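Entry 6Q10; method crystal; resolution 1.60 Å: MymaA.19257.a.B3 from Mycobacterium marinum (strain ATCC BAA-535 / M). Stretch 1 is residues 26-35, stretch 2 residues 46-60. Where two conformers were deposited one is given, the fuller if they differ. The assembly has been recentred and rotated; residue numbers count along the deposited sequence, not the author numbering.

Stretch 1 (26-35) QLGETKVRVL
Stretch 2, residues 46-60: DVAGALKDLGFTQPT

How do the backbones run? A strand running through Val34 and Leu35 and on past the stretch faces a helix that enters at Asp46, their axes 8.5 Å apart at closest and 150° between directions, nearly antiparallel. Gly55 is the first residue to leave helical angles, at phi/psi 115/-2 in a Schellman motif, where a CB would jam against the preceding carbonyl; the chain then returns extended beside stretch 1, Leu27 level with Phe56 and Arg33 with Thr60.

Which hydrogen bonds fix that register? Thr60 pairs with Arg33 in a parallel bridge, bonding to the residues before and after it: Thr60 N donates to Val32 O (3.1 Å) and Val34 N to Thr60 O (2.9 Å). Farther back, Thr57 N donates to Leu27 O (3.2 Å), which also accepts from Thr30 OG1 (2.8 Å; chi1 p).

What fills the space between? Val34 (t) turns toward the helix, its CG2 3.8 Å from Leu51 CD1 and 3.9 Å from Ala48 CB, contacts between apolar side chains. Leu27 (m, t) lays CD2 over one face of the Phe56 ring (chi1 m, chi2 80°), 3.9 Å from its centroid, a CH-pi contact; Thr30 OG1 lies at the ring edge, 3.5 Å from Phe56 CD2.

Where does water help? One water donates to Thr30 OG1 (2.9 Å) and Thr57 O (2.6 Å) and accepts from Val32 N (3.0 Å), bridging backbones too separated there to bond directly. Another joins Thr30 O (2.8 Å) to Thr57 OG1 (2.7 Å).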

# COMPACT_ATOMS: atom_id res chain seq x y z
N GLN A 26 9.81 -7.51 -2.08
CA GLN A 26 10.51 -6.85 -3.18
C GLN A 26 9.50 -6.20 -4.12
O GLN A 26 8.51 -6.82 -4.53
CB GLN A 26 11.38 -7.84 -3.95
CG GLN A 26 12.43 -8.53 -3.09
CD GLN A 26 13.48 -7.58 -2.50
OE1 GLN A 26 13.59 -7.43 -1.28
NE2 GLN A 26 14.26 -6.95 -3.36
N LEU A 27 9.76 -4.94 -4.50
CA LEU A 27 8.76 -4.19 -5.25
C LEU A 27 8.44 -4.86 -6.59
O LEU A 27 7.30 -4.77 -7.08
CB LEU A 27 9.24 -2.76 -5.47
CG LEU A 27 9.68 -2.03 -4.20
CD1 LEU A 27 10.06 -0.60 -4.56
CD2 LEU A 27 8.59 -2.09 -3.14
N GLY A 28 9.43 -5.50 -7.20
CA GLY A 28 9.27 -6.17 -8.47
C GLY A 28 8.62 -7.52 -8.38
O GLY A 28 8.55 -8.25 -9.38
N GLU A 29 8.14 -7.88 -7.20
CA GLU A 29 7.48 -9.14 -6.94
C GLU A 29 6.09 -8.90 -6.37
O GLU A 29 5.59 -9.71 -5.59
CB GLU A 29 8.33 -10.00 -6.00
CG GLU A 29 9.56 -10.51 -6.72
CD GLU A 29 10.49 -11.30 -5.83
OE1 GLU A 29 10.20 -11.46 -4.62
OE2 GLU A 29 11.54 -11.73 -6.32
N THR A 30 5.48 -7.78 -6.74
CA THR A 30 4.20 -7.38 -6.20
C THR A 30 3.13 -7.38 -7.29
O THR A 30 3.43 -7.31 -8.48
CB THR A 30 4.24 -5.98 -5.56
OG1 THR A 30 4.59 -5.00 -6.55
CG2 THR A 30 5.22 -5.91 -4.37
N LYS A 31 1.87 -7.46 -6.86
CA LYS A 31 0.71 -7.43 -7.75
C LYS A 31 -0.29 -6.45 -7.13
O LYS A 31 -1.20 -6.85 -6.40
CB LYS A 31 0.12 -8.81 -7.90
N VAL A 32 -0.14 -5.16 -7.44
CA VAL A 32 -0.95 -4.10 -6.84
C VAL A 32 -1.97 -3.55 -7.83
O VAL A 32 -1.66 -3.33 -9.01
CB VAL A 32 -0.03 -2.95 -6.34
CG1 VAL A 32 -0.83 -1.78 -5.80
CG2 VAL A 32 0.88 -3.47 -5.25
N ARG A 33 -3.19 -3.33 -7.34
CA ARG A 33 -4.26 -2.66 -8.06
C ARG A 33 -4.55 -1.38 -7.31
O ARG A 33 -4.78 -1.43 -6.10
CB ARG A 33 -5.53 -3.50 -8.10
CG ARG A 33 -5.40 -4.87 -8.66
CD ARG A 33 -6.82 -5.42 -8.86
NE ARG A 33 -6.82 -6.84 -9.22
CZ ARG A 33 -6.85 -7.84 -8.33
NH1 ARG A 33 -6.89 -7.58 -7.03
NH2 ARG A 33 -6.84 -9.10 -8.75
N VAL A 34 -4.56 -0.24 -8.00
CA VAL A 34 -4.94 1.04 -7.40
C VAL A 34 -6.39 1.30 -7.77
O VAL A 34 -6.76 1.28 -8.94
CB VAL A 34 -4.04 2.18 -7.88
CG1 VAL A 34 -4.41 3.48 -7.13
CG2 VAL A 34 -2.57 1.82 -7.66
N LEU A 35 -7.24 1.49 -6.75
CA LEU A 35 -8.68 1.64 -6.94
C LEU A 35 -9.09 3.02 -6.46
O LEU A 35 -8.79 3.41 -5.34
CB LEU A 35 -9.47 0.55 -6.18
CG LEU A 35 -9.10 -0.90 -6.57
CD1 LEU A 35 -9.88 -1.89 -5.75
CD2 LEU A 35 -9.35 -1.14 -8.07
N ASP A 46 -2.73 8.02 -11.82
CA ASP A 46 -1.57 8.80 -11.39
C ASP A 46 -0.78 8.04 -10.34
O ASP A 46 0.45 7.96 -10.42
CB ASP A 46 -2.00 10.16 -10.83
CG ASP A 46 -2.60 11.05 -11.87
OD1 ASP A 46 -2.29 10.86 -13.07
OD2 ASP A 46 -3.38 11.96 -11.49
N VAL A 47 -1.48 7.47 -9.35
CA VAL A 47 -0.78 6.78 -8.27
C VAL A 47 -0.16 5.48 -8.77
O VAL A 47 0.96 5.13 -8.39
CB VAL A 47 -1.72 6.56 -7.07
CG1 VAL A 47 -1.10 5.62 -6.02
CG2 VAL A 47 -2.07 7.90 -6.44
N ALA A 48 -0.88 4.75 -9.63
CA ALA A 48 -0.30 3.54 -10.23
C ALA A 48 1.00 3.87 -10.97
O ALA A 48 1.99 3.12 -10.88
CB ALA A 48 -1.31 2.88 -11.17
N GLY A 49 1.02 4.99 -11.70
CA GLY A 49 2.25 5.41 -12.37
C GLY A 49 3.34 5.77 -11.38
O GLY A 49 4.51 5.44 -11.59
N ALA A 50 2.97 6.44 -10.28
CA ALA A 50 3.97 6.80 -9.27
C ALA A 50 4.57 5.57 -8.62
O ALA A 50 5.78 5.53 -8.35
CB ALA A 50 3.35 7.72 -8.22
N LEU A 51 3.74 4.55 -8.36
CA LEU A 51 4.23 3.27 -7.84
C LEU A 51 5.17 2.59 -8.83
O LEU A 51 6.23 2.06 -8.45
CB LEU A 51 3.06 2.35 -7.51
CG LEU A 51 2.21 2.76 -6.31
CD1 LEU A 51 1.01 1.87 -6.28
CD2 LEU A 51 3.02 2.58 -4.99
N LYS A 52 4.78 2.55 -10.10
CA LYS A 52 5.68 1.99 -11.11
C LYS A 52 7.03 2.70 -11.10
O LYS A 52 8.08 2.05 -11.17
CB LYS A 52 5.03 2.09 -12.50
CG LYS A 52 5.80 1.30 -13.56
CD LYS A 52 5.13 1.41 -14.92
CE LYS A 52 5.92 0.67 -15.98
NZ LYS A 52 5.06 0.40 -17.16
N ASP A 53 7.02 4.03 -10.99
CA ASP A 53 8.27 4.78 -10.99
C ASP A 53 9.16 4.42 -9.81
O ASP A 53 10.40 4.51 -9.93
CB ASP A 53 7.99 6.28 -10.98
CG ASP A 53 7.39 6.76 -12.28
OD1 ASP A 53 7.49 6.02 -13.28
OD2 ASP A 53 6.84 7.88 -12.31
N LEU A 54 8.57 4.02 -8.68
CA LEU A 54 9.32 3.59 -7.51
C LEU A 54 9.87 2.18 -7.64
O LEU A 54 10.70 1.76 -6.83
CB LEU A 54 8.45 3.64 -6.25
CG LEU A 54 7.98 5.01 -5.79
CD1 LEU A 54 6.94 4.77 -4.73
CD2 LEU A 54 9.14 5.85 -5.27
N GLY A 55 9.42 1.42 -8.63
CA GLY A 55 9.90 0.07 -8.80
C GLY A 55 8.87 -1.02 -8.60
O GLY A 55 9.22 -2.19 -8.76
N PHE A 56 7.62 -0.68 -8.26
CA PHE A 56 6.57 -1.69 -8.18
C PHE A 56 6.26 -2.20 -9.58
O PHE A 56 6.17 -1.41 -10.51
CB PHE A 56 5.28 -1.13 -7.57
CG PHE A 56 5.35 -0.87 -6.08
CD1 PHE A 56 5.96 0.29 -5.59
CD2 PHE A 56 4.76 -1.75 -5.17
CE1 PHE A 56 6.00 0.53 -4.20
CE2 PHE A 56 4.82 -1.49 -3.79
CZ PHE A 56 5.41 -0.35 -3.33
N THR A 57 6.10 -3.51 -9.72
CA THR A 57 5.58 -4.06 -10.97
C THR A 57 4.34 -3.28 -11.35
O THR A 57 3.50 -3.00 -10.49
CB THR A 57 5.27 -5.53 -10.80
OG1 THR A 57 6.48 -6.19 -10.40
CG2 THR A 57 4.79 -6.12 -12.11
N GLN A 58 4.24 -2.91 -12.63
CA GLN A 58 3.21 -1.98 -13.07
C GLN A 58 1.86 -2.25 -12.43
O GLN A 58 1.23 -3.28 -12.71
CB GLN A 58 3.06 -2.03 -14.59
CG GLN A 58 1.81 -1.31 -15.11
CD GLN A 58 1.98 0.19 -15.20
OE1 GLN A 58 2.50 0.69 -16.20
NE2 GLN A 58 1.52 0.91 -14.19
N PRO A 59 1.38 -1.37 -11.57
CA PRO A 59 0.07 -1.59 -10.96
C PRO A 59 -1.04 -1.29 -11.95
O PRO A 59 -0.86 -0.59 -12.94
CB PRO A 59 0.04 -0.60 -9.79
CG PRO A 59 1.43 -0.34 -9.50
CD PRO A 59 2.13 -0.34 -10.82
N THR A 60 -2.21 -1.84 -11.65
CA THR A 60 -3.39 -1.56 -12.46
C THR A 60 -4.12 -0.35 -11.85
O THR A 60 -3.80 0.10 -10.74
CB THR A 60 -4.29 -2.79 -12.52
OG1 THR A 60 -4.93 -2.98 -11.27
CG2 THR A 60 -3.49 -4.02 -12.85
O HOH W 1 2.55 -4.08 -8.32
O HOH W 2 5.36 -8.61 -10.08